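Local coordinates for beta-galactosidase/beta-glucuronidase (Faecalibacterium prausnitzii L2-6, PDB 6MVF), which probably hydrolyses beta-glucuronides as a family 2 glycoside hydrolase that binds flavin mononucleotide, at residues I405-E408 with L409-H413; D471-H474 with A475-D479; A589-G593 with E594-V598. All coordinates share one frame; numbering follows the deposited sequence.

Contact 1. Residues I405-E408 with L409-H413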
ATOM      1  N   ILE A 405      24.728 -38.900  32.191  1.00 33.96           N
ATOM      2  CA  ILE A 405      25.933 -38.079  32.246  1.00 38.52           C
ATOM      3  C   ILE A 405      27.143 -38.907  31.848  1.00 40.26           C
ATOM      4  O   ILE A 405      27.201 -40.126  32.046  1.00 41.76           O
ATOM      5  CB  ILE A 405      26.129 -37.457  33.642  1.00 34.80           C
ATOM      6  CG1 ILE A 405      27.039 -36.244  33.547  1.00 32.74           C
ATOM      7  CG2 ILE A 405      26.738 -38.455  34.616  1.00 24.70           C
ATOM      8  CD1 ILE A 405      26.912 -35.333  34.744  1.00 36.51           C
ATOM      9  N   SER A 406      28.114 -38.234  31.258  1.00 36.83           N
ATOM     10  CA  SER A 406      29.409 -38.837  31.026  1.00 40.40           C
ATOM     11  C   SER A 406      30.454 -37.733  31.141  1.00 41.27           C
ATOM     12  O   SER A 406      30.132 -36.543  31.197  1.00 37.35           O
ATOM     13  CB  SER A 406      29.445 -39.566  29.671  1.00 42.47           C
ATOM     14  OG  SER A 406      29.590 -38.679  28.574  1.00 47.03           O
ATOM     15  N   GLN A 407      31.717 -38.144  31.229  1.00 44.40           N
ATOM     16  CA  GLN A 407      32.805 -37.177  31.165  1.00 45.29           C
ATOM     17  C   GLN A 407      32.819 -36.453  29.818  1.00 45.92           C
ATOM     18  O   GLN A 407      33.013 -35.234  29.765  1.00 41.27           O
ATOM     19  CB  GLN A 407      34.136 -37.888  31.425  1.00 45.54           C
ATOM     20  CG  GLN A 407      35.373 -37.020  31.303  1.00 41.28           C
ATOM     21  CD  GLN A 407      35.330 -35.838  32.231  1.00 49.84           C
ATOM     22  OE1 GLN A 407      35.679 -34.725  31.852  1.00 57.98           O
ATOM     23  NE2 GLN A 407      34.893 -36.066  33.456  1.00 51.87           N
ATOM     24  N   GLU A 408      32.610 -37.190  28.718  1.00 45.98           N
ATOM     25  CA  GLU A 408      32.632 -36.579  27.391  1.00 47.83           C
ATOM     26  C   GLU A 408      31.593 -35.465  27.281  1.00 46.80           C
ATOM     27  O   GLU A 408      31.879 -34.392  26.732  1.00 46.00           O
ATOM     28  CB  GLU A 408      32.389 -37.648  26.324  1.00 51.56           C
ATOM     29  CG  GLU A 408      33.322 -37.603  25.120  1.00 56.39           C
ATOM     30  CD  GLU A 408      32.943 -38.638  24.047  1.00 68.14           C
ATOM     31  OE1 GLU A 408      32.618 -38.237  22.905  1.00 65.50           O
ATOM     32  OE2 GLU A 408      32.956 -39.855  24.349  1.00 68.71           O
ATOM     33  N   LEU A 409      30.385 -35.706  27.811  1.00 44.88           N
ATOM     34  CA  LEU A 409      29.312 -34.714  27.785  1.00 42.64           C
ATOM     35  C   LEU A 409      29.690 -33.464  28.568  1.00 46.34           C
ATOM     36  O   LEU A 409      29.347 -32.345  28.167  1.00 41.94           O
ATOM     37  CB  LEU A 409      28.022 -35.329  28.350  1.00 34.86           C
ATOM     38  CG  LEU A 409      26.767 -34.511  28.713  1.00 31.19           C
ATOM     39  CD1 LEU A 409      25.641 -35.470  29.025  1.00 34.37           C
ATOM     40  CD2 LEU A 409      26.925 -33.544  29.899  1.00 37.55           C
ATOM     41  N   VAL A 410      30.328 -33.638  29.726  1.00 42.68           N
ATOM     42  CA  VAL A 410      30.671 -32.491  30.558  1.00 42.59           C
ATOM     43  C   VAL A 410      31.727 -31.630  29.869  1.00 41.10           C
ATOM     44  O   VAL A 410      31.656 -30.396  29.896  1.00 36.85           O
ATOM     45  CB  VAL A 410      31.135 -32.966  31.952  1.00 38.57           C
ATOM     46  CG1 VAL A 410      31.665 -31.800  32.759  1.00 35.36           C
ATOM     47  CG2 VAL A 410      30.003 -33.663  32.698  1.00 36.52           C
ATOM     48  N   ASP A 411      32.723 -32.268  29.243  1.00 43.11           N
ATOM     49  CA  ASP A 411      33.781 -31.519  28.574  1.00 41.75           C
ATOM     50  C   ASP A 411      33.222 -30.696  27.436  1.00 39.97           C
ATOM     51  O   ASP A 411      33.702 -29.593  27.158  1.00 41.27           O
ATOM     52  CB  ASP A 411      34.859 -32.464  28.049  1.00 42.88           C
ATOM     53  CG  ASP A 411      35.641 -33.125  29.160  1.00 52.57           C
ATOM     54  OD1 ASP A 411      35.543 -32.640  30.310  1.00 55.91           O
ATOM     55  OD2 ASP A 411      36.348 -34.120  28.884  1.00 56.93           O
ATOM     56  N   THR A 412      32.212 -31.229  26.752  1.00 38.84           N
ATOM     57  CA  THR A 412      31.592 -30.483  25.670  1.00 41.96           C
ATOM     58  C   THR A 412      30.922 -29.222  26.205  1.00 38.11           C
ATOM     59  O   THR A 412      30.965 -28.168  25.563  1.00 34.15           O
ATOM     60  CB  THR A 412      30.606 -31.388  24.921  1.00 40.66           C
ATOM     61  OG1 THR A 412      31.323 -32.495  24.361  1.00 40.12           O
ATOM     62  CG2 THR A 412      29.896 -30.628  23.801  1.00 32.36           C
ATOM     63  N   HIS A 413      30.352 -29.293  27.412  1.00 36.77           N
ATOM     64  CA  HIS A 413      29.738 -28.096  27.978  1.00 38.22           C
ATOM     65  C   HIS A 413      30.786 -27.057  28.361  1.00 34.68           C
ATOM     66  O   HIS A 413      30.528 -25.861  28.248  1.00 41.73           O
ATOM     67  CB  HIS A 413      28.843 -28.456  29.162  1.00 34.02           C
ATOM     68  CG  HIS A 413      27.510 -29.020  28.758  1.00 36.30           C
ATOM     69  ND1 HIS A 413      27.374 -30.235  28.120  1.00 41.10           N
ATOM     70  CD2 HIS A 413      26.255 -28.524  28.886  1.00 35.56           C
ATOM     71  CE1 HIS A 413      26.095 -30.466  27.875  1.00 42.41           C
ATOM     72  NE2 HIS A 413      25.393 -29.444  28.333  1.00 35.53           N
TER
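Ser406 and Leu409 make a local N-cap contact at the start of helix 407-423, which links strand 391-398 to strand 428-433 in the TIM barrel domain. Ile405 packs on Val410 across the same turn. Ser406 holds the N-cap position. Its OG accepts from Leu409 N at 3.2 Å, with an N-H...O angle of 163°. Before the cap, CG1 of Ile405 lies 4.0 Å from CG2 of Val410. Ile405 directly precedes the cap and Val410 is the fourth residue after it, the spacing of a hydrophobic staple. CG2 of Val410 stands beside its own backbone N, which turns it back to the Ile405 branch.

Glu408 O has two donors, both from Thr412. Thr412 N reaches it at 3.2 Å and Thr412 OG1 at 3.1 Å, from opposite faces of the carbonyl plane. The hydroxyl can do this because it sits on the side of the backbone N (chi1 -61°). OE1 of Glu408 accepts from Gly367 N. His413 ND1 donates to Leu409 O at 2.9 Å, while its NE2 pairs with Ser397 OG, at the end of strand 391-398. Both imidazole nitrogens are thus used, which fixes the ring rotation.

Asp411 N bonds to Gln407 O at 3.0 Å. The Asp411 carboxylate lies against the amide end of Gln407, one helical turn back, with the two planes inclined at 56°. With an alanine in place of Asp411, the Gln407 side-chain end would probably lose its polar neighbour and be freer to turn. The carboxylate of Glu408 stands near the helix start, where negative charge is likely to be favoured; Asp411, a turn further on, probably gains less. The Ser406 hydroxyl serves an amide with no earlier helical carbonyl.

Contact 2. Residues D471-H474 with A475-D479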
ATOM      1  N   ASP A 471      12.362 -22.251  46.597  1.00 28.44           N
ATOM      2  CA  ASP A 471      12.930 -21.724  47.832  1.00 33.58           C
ATOM      3  C   ASP A 471      14.084 -22.591  48.343  1.00 34.34           C
ATOM      4  O   ASP A 471      15.100 -22.074  48.819  1.00 31.17           O
ATOM      5  CB  ASP A 471      11.844 -21.609  48.901  1.00 32.66           C
ATOM      6  CG  ASP A 471      10.802 -20.552  48.575  1.00 35.98           C
ATOM      7  OD1 ASP A 471      11.102 -19.627  47.789  1.00 38.94           O
ATOM      8  OD2 ASP A 471       9.678 -20.647  49.118  1.00 35.77           O
ATOM      9  N   LYS A 472      13.959 -23.911  48.225  1.00 35.28           N
ATOM     10  CA  LYS A 472      14.973 -24.798  48.790  1.00 35.00           C
ATOM     11  C   LYS A 472      16.270 -24.729  47.996  1.00 35.97           C
ATOM     12  O   LYS A 472      17.353 -24.565  48.567  1.00 36.63           O
ATOM     13  CB  LYS A 472      14.443 -26.235  48.846  1.00 30.52           C
ATOM     14  CG  LYS A 472      15.367 -27.215  49.553  1.00 38.00           C
ATOM     15  CD  LYS A 472      14.885 -28.648  49.373  1.00 45.38           C
ATOM     16  CE  LYS A 472      15.771 -29.621  50.105  1.00 39.21           C
ATOM     17  NZ  LYS A 472      15.534 -29.490  51.566  1.00 44.29           N
ATOM     18  N   PHE A 473      16.180 -24.855  46.671  1.00 33.38           N
ATOM     19  CA  PHE A 473      17.379 -24.765  45.844  1.00 34.71           C
ATOM     20  C   PHE A 473      18.055 -23.408  46.000  1.00 33.76           C
ATOM     21  O   PHE A 473      19.289 -23.318  46.038  1.00 35.98           O
ATOM     22  CB  PHE A 473      17.011 -25.036  44.384  1.00 30.37           C
ATOM     23  CG  PHE A 473      18.169 -24.982  43.453  1.00 35.31           C
ATOM     24  CD1 PHE A 473      18.643 -23.755  42.974  1.00 30.79           C
ATOM     25  CD2 PHE A 473      18.779 -26.154  43.029  1.00 35.22           C
ATOM     26  CE1 PHE A 473      19.714 -23.700  42.110  1.00 27.37           C
ATOM     27  CE2 PHE A 473      19.855 -26.113  42.156  1.00 38.09           C
ATOM     28  CZ  PHE A 473      20.325 -24.877  41.692  1.00 35.32           C
ATOM     29  N   HIS A 474      17.261 -22.341  46.088  1.00 35.57           N
ATOM     30  CA  HIS A 474      17.825 -21.008  46.273  1.00 36.36           C
ATOM     31  C   HIS A 474      18.582 -20.919  47.592  1.00 33.78           C
ATOM     32  O   HIS A 474      19.653 -20.309  47.661  1.00 35.19           O
ATOM     33  CB  HIS A 474      16.705 -19.958  46.202  1.00 33.26           C
ATOM     34  CG  HIS A 474      17.182 -18.533  46.310  1.00 40.77           C
ATOM     35  ND1 HIS A 474      18.218 -18.025  45.551  1.00 34.09           N
ATOM     36  CD2 HIS A 474      16.746 -17.504  47.082  1.00 37.16           C
ATOM     37  CE1 HIS A 474      18.403 -16.752  45.853  1.00 35.64           C
ATOM     38  NE2 HIS A 474      17.527 -16.411  46.782  1.00 37.40           N
ATOM     39  N   ALA A 475      18.045 -21.540  48.648  1.00 36.49           N
ATOM     40  CA  ALA A 475      18.688 -21.466  49.957  1.00 34.73           C
ATOM     41  C   ALA A 475      19.964 -22.288  49.988  1.00 31.72           C
ATOM     42  O   ALA A 475      20.960 -21.865  50.582  1.00 35.06           O
ATOM     43  CB  ALA A 475      17.726 -21.916  51.055  1.00 26.42           C
ATOM     44  N   GLU A 476      19.968 -23.442  49.318  1.00 29.72           N
ATOM     45  CA  GLU A 476      21.148 -24.299  49.264  1.00 34.80           C
ATOM     46  C   GLU A 476      22.191 -23.846  48.254  1.00 40.73           C
ATOM     47  O   GLU A 476      23.324 -24.343  48.295  1.00 37.63           O
ATOM     48  CB  GLU A 476      20.756 -25.731  48.918  1.00 33.03           C
ATOM     49  CG  GLU A 476      20.077 -26.471  50.052  1.00 39.39           C
ATOM     50  CD  GLU A 476      19.542 -27.816  49.605  1.00 51.56           C
ATOM     51  OE1 GLU A 476      18.799 -28.450  50.392  1.00 57.25           O
ATOM     52  OE2 GLU A 476      19.863 -28.229  48.459  1.00 54.43           O
ATOM     53  N   ASN A 477      21.837 -22.957  47.323  1.00 41.04           N
ATOM     54  CA  ASN A 477      22.775 -22.484  46.302  1.00 40.45           C
ATOM     55  C   ASN A 477      22.654 -20.975  46.143  1.00 36.68           C
ATOM     56  O   ASN A 477      22.355 -20.477  45.057  1.00 38.20           O
ATOM     57  CB  ASN A 477      22.529 -23.182  44.966  1.00 34.47           C
ATOM     58  CG  ASN A 477      22.537 -24.680  45.077  1.00 33.23           C
ATOM     59  OD1 ASN A 477      23.597 -25.304  45.042  1.00 35.97           O
ATOM     60  ND2 ASN A 477      21.347 -25.278  45.168  1.00 33.03           N
ATOM     61  N   PRO A 478      22.920 -20.208  47.205  1.00 40.25           N
ATOM     62  CA  PRO A 478      22.750 -18.747  47.118  1.00 43.23           C
ATOM     63  C   PRO A 478      23.713 -18.056  46.155  1.00 40.78           C
ATOM     64  O   PRO A 478      23.672 -16.823  46.052  1.00 41.66           O
ATOM     65  CB  PRO A 478      23.003 -18.291  48.559  1.00 41.99           C
ATOM     66  CG  PRO A 478      23.989 -19.290  49.069  1.00 30.91           C
ATOM     67  CD  PRO A 478      23.560 -20.608  48.471  1.00 34.10           C
ATOM     68  N   ASP A 479      24.584 -18.797  45.466  1.00 36.98           N
ATOM     69  CA  ASP A 479      25.505 -18.244  44.481  1.00 39.17           C
ATOM     70  C   ASP A 479      25.058 -18.504  43.046  1.00 39.44           C
ATOM     71  O   ASP A 479      25.708 -18.025  42.108  1.00 34.38           O
ATOM     72  CB  ASP A 479      26.921 -18.811  44.696  1.00 32.25           C
ATOM     73  CG  ASP A 479      27.008 -20.339  44.463  1.00 44.15           C
ATOM     74  OD1 ASP A 479      26.069 -21.090  44.841  1.00 34.60           O
ATOM     75  OD2 ASP A 479      28.045 -20.787  43.911  1.00 44.20           O
TER
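Phe473 O takes two hydrogen bonds from Asn477 at the end of helix 466-476. The stronger comes from the side chain: ND2 reaches it at 3.0 Å, in the carbonyl plane and on a lone pair. Asn477 N adds a weak one at 2.9 Å, bent to 125°. The same ND2 lies 3.3 Å above the centre of the Phe473 ring, whose plane is inclined 36° to the amide. CG of Asn477 stands beside its backbone N (chi1 -54°), which brings the amide back over the turn. OD1 of Asn477 is satisfied by Arg445 NH2. Asp479 OD2 makes a salt bridge with Arg445 NE, so one arginine serves both residues.

This is the C-terminal end of a barrel helix, in the beta-alpha-beta unit between strands 450-453 and 482-487. Asn477 is the first residue to leave helical angles. Pro478 follows, and its N has no hydrogen for His474 O. That carbonyl takes a weak bond from Asn477 N instead, at 3.4 Å. The preceding turn is regular: Ala475 N bonds to Asp471 O, and Glu476 N to Lys472 O at 2.9 Å.

On the outer side Lys472 NZ and Glu476 OE1 form a long salt bridge of 3.6 Å. The Asp471 carboxylate forms a salt bridge with Arg524. The His474 ring stacks on Trp526, and Tyr452 meets the Phe473 ring edge-to-face.

Contact 3. Residues A589-G593 with E594-V598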
ATOM      1  N   ALA A 589     -19.557 -24.520  28.552  1.00 33.44           N
ATOM      2  CA  ALA A 589     -20.775 -23.797  28.189  1.00 31.16           C
ATOM      3  C   ALA A 589     -21.993 -24.277  28.980  1.00 33.11           C
ATOM      4  O   ALA A 589     -22.842 -23.470  29.374  1.00 33.50           O
ATOM      5  CB  ALA A 589     -21.023 -23.934  26.691  1.00 27.79           C
ATOM      6  N   GLN A 590     -22.108 -25.575  29.218  1.00 37.95           N
ATOM      7  CA  GLN A 590     -23.260 -26.144  29.912  1.00 38.66           C
ATOM      8  C   GLN A 590     -22.837 -26.574  31.312  1.00 36.94           C
ATOM      9  O   GLN A 590     -21.963 -27.431  31.464  1.00 38.23           O
ATOM     10  CB  GLN A 590     -23.832 -27.314  29.110  1.00 32.66           C
ATOM     11  CG  GLN A 590     -24.614 -26.867  27.876  1.00 34.04           C
ATOM     12  CD  GLN A 590     -24.769 -27.973  26.853  1.00 39.55           C
ATOM     13  OE1 GLN A 590     -24.075 -28.973  26.921  1.00 36.18           O
ATOM     14  NE2 GLN A 590     -25.676 -27.792  25.891  1.00 40.90           N
ATOM     15  N   ARG A 591     -23.450 -25.975  32.332  1.00 39.03           N
ATOM     16  CA  ARG A 591     -23.041 -26.152  33.724  1.00 35.24           C
ATOM     17  C   ARG A 591     -24.154 -26.818  34.518  1.00 34.44           C
ATOM     18  O   ARG A 591     -25.260 -26.277  34.616  1.00 39.21           O
ATOM     19  CB  ARG A 591     -22.671 -24.809  34.363  1.00 35.40           C
ATOM     20  CG  ARG A 591     -21.667 -24.036  33.546  1.00 33.59           C
ATOM     21  CD  ARG A 591     -20.550 -23.556  34.383  1.00 35.51           C
ATOM     22  NE  ARG A 591     -19.505 -22.911  33.602  1.00 38.85           N
ATOM     23  CZ  ARG A 591     -18.611 -22.097  34.146  1.00 34.49           C
ATOM     24  NH1 ARG A 591     -18.681 -21.857  35.449  1.00 35.56           N
ATOM     25  NH2 ARG A 591     -17.667 -21.522  33.409  1.00 27.96           N
ATOM     26  N   ALA A 592     -23.847 -27.973  35.104  1.00 42.38           N
ATOM     27  CA  ALA A 592     -24.758 -28.702  35.975  1.00 40.93           C
ATOM     28  C   ALA A 592     -24.418 -28.435  37.434  1.00 37.75           C
ATOM     29  O   ALA A 592     -23.245 -28.316  37.804  1.00 41.27           O
ATOM     30  CB  ALA A 592     -24.689 -30.203  35.689  1.00 40.41           C
ATOM     31  N   GLY A 593     -25.450 -28.339  38.261  1.00 40.27           N
ATOM     32  CA  GLY A 593     -25.256 -28.056  39.675  1.00 33.70           C
ATOM     33  C   GLY A 593     -26.134 -26.926  40.177  1.00 33.20           C
ATOM     34  O   GLY A 593     -26.580 -26.074  39.402  1.00 44.74           O
ATOM     35  N   GLU A 594     -26.408 -26.905  41.476  1.00 38.57           N
ATOM     36  CA  GLU A 594     -27.239 -25.832  42.007  1.00 43.42           C
ATOM     37  C   GLU A 594     -26.505 -24.501  41.940  1.00 44.99           C
ATOM     38  O   GLU A 594     -27.122 -23.459  41.687  1.00 48.23           O
ATOM     39  CB  GLU A 594     -27.671 -26.152  43.435  1.00 44.13           C
ATOM     40  CG  GLU A 594     -29.053 -25.612  43.775  1.00 57.82           C
ATOM     41  CD  GLU A 594     -29.011 -24.422  44.730  1.00 74.51           C
ATOM     42  OE1 GLU A 594     -28.390 -24.540  45.817  1.00 79.49           O
ATOM     43  OE2 GLU A 594     -29.601 -23.365  44.395  1.00 79.40           O
ATOM     44  N   THR A 595     -25.186 -24.519  42.155  1.00 39.49           N
ATOM     45  CA  THR A 595     -24.327 -23.379  41.875  1.00 38.48           C
ATOM     46  C   THR A 595     -23.121 -23.845  41.074  1.00 40.41           C
ATOM     47  O   THR A 595     -22.735 -25.017  41.096  1.00 36.41           O
ATOM     48  CB  THR A 595     -23.831 -22.671  43.148  1.00 43.52           C
ATOM     49  OG1 THR A 595     -22.888 -23.516  43.821  1.00 48.16           O
ATOM     50  CG2 THR A 595     -24.994 -22.322  44.084  1.00 35.26           C
ATOM     51  N   THR A 596     -22.521 -22.900  40.360  1.00 40.98           N
ATOM     52  CA  THR A 596     -21.289 -23.142  39.626  1.00 36.98           C
ATOM     53  C   THR A 596     -20.332 -21.987  39.893  1.00 32.45           C
ATOM     54  O   THR A 596     -20.757 -20.854  40.145  1.00 33.47           O
ATOM     55  CB  THR A 596     -21.563 -23.310  38.114  1.00 35.38           C
ATOM     56  OG1 THR A 596     -20.340 -23.578  37.426  1.00 33.40           O
ATOM     57  CG2 THR A 596     -22.222 -22.056  37.531  1.00 33.57           C
ATOM     58  N   GLU A 597     -19.036 -22.276  39.858  1.00 33.18           N
ATOM     59  CA  GLU A 597     -18.033 -21.233  40.050  1.00 37.69           C
ATOM     60  C   GLU A 597     -17.738 -20.528  38.726  1.00 38.17           C
ATOM     61  O   GLU A 597     -17.338 -21.166  37.741  1.00 33.22           O
ATOM     62  CB  GLU A 597     -16.743 -21.785  40.642  1.00 30.46           C
ATOM     63  CG  GLU A 597     -15.614 -20.747  40.626  1.00 39.93           C
ATOM     64  CD  GLU A 597     -14.308 -21.256  41.240  1.00 45.46           C
ATOM     65  OE1 GLU A 597     -13.323 -21.415  40.481  1.00 45.74           O
ATOM     66  OE2 GLU A 597     -14.275 -21.501  42.472  1.00 37.81           O
ATOM     67  N   VAL A 598     -17.927 -19.211  38.717  1.00 31.17           N
ATOM     68  CA  VAL A 598     -17.595 -18.360  37.581  1.00 36.42           C
ATOM     69  C   VAL A 598     -16.336 -17.592  37.951  1.00 31.33           C
ATOM     70  O   VAL A 598     -16.363 -16.731  38.836  1.00 32.21           O
ATOM     71  CB  VAL A 598     -18.745 -17.410  37.224  1.00 28.68           C
ATOM     72  CG1 VAL A 598     -18.320 -16.475  36.147  1.00 22.14           C
ATOM     73  CG2 VAL A 598     -19.997 -18.205  36.814  1.00 27.20           C
TER
HETATM   74  O   HOH W   1     -15.821 -19.721  34.986  1.00 32.45           O
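Arg591 NH1 gives two hydrogen bonds across the turn, to Glu597 O at 2.7 Å and to Thr596 OG1 at 3.1 Å. Both acceptors lie at the edge of the guanidinium, close to its plane. The bond to Thr596 is the straighter, at 160°. The bond to Glu597 is bent to 131°, and the donor stands well above the carbonyl plane. OG1 of Thr596 is anti to its backbone N, which turns the hydroxyl to the arginine. The two side chains cross at about a right angle, and CD of Arg591 also touches OG1 of Thr596.

The other guanidinium nitrogens are used as well. NE bonds to His588 O and NH2 to Gly585 O. NH2 also donates to a water at 3.0 Å, and that water in turn donates a weak bond to Glu597 O, which NH1 also reaches. Five bonds therefore fix the position and rotation of the group. All five acceptors are uncharged, so the positive charge is probably spread over carbonyl, hydroxyl and water dipoles.

The two strands do not form a hairpin. Strand 590-592 is an edge strand beside 646-654, while 596-602 runs between 581-583 and 624-629 in a second sheet. The axes of the short strand segments 590-592 and 596-598 come no closer than 8.4 Å, and their directions differ by 134°. A loop joining strands of two different sheets is a beta-arch, and Arg591 bridges its two arms from the inner side. Leu631 touches both Arg591 and Thr596.

At the bend Gly593 has a positive phi. A side chain there would press on the carbonyl oxygen of Ala592. CG2 of Val598 lies 4.1 Å from NH1 of Arg591. Farther out, Gln590 packs on Arg229 of the second subunit.

Contacts 1 and 2 belong to the same TIM barrel domain, on two different helices, with centres about 25 Å apart. Contact 3 lies between two beta-sheets, on strands 590-592 and 596-602, its centre about 43 Å from that of contact 2. All three are partly buried: Leu409 and Val410, Phe473 and Asn477, Arg591 and Thr596 are buried beside exposed neighbours. In contact 1 a side-chain hydroxyl accepts from a helix-start amide, whereas in contact 2 a side-chain amide donates to a helix-end carbonyl. In contact 3 a buried arginine on one strand bonds to a strand of another sheet. Contact 1 adds an apolar staple; in contact 2 a side-chain amide lies over an aromatic face.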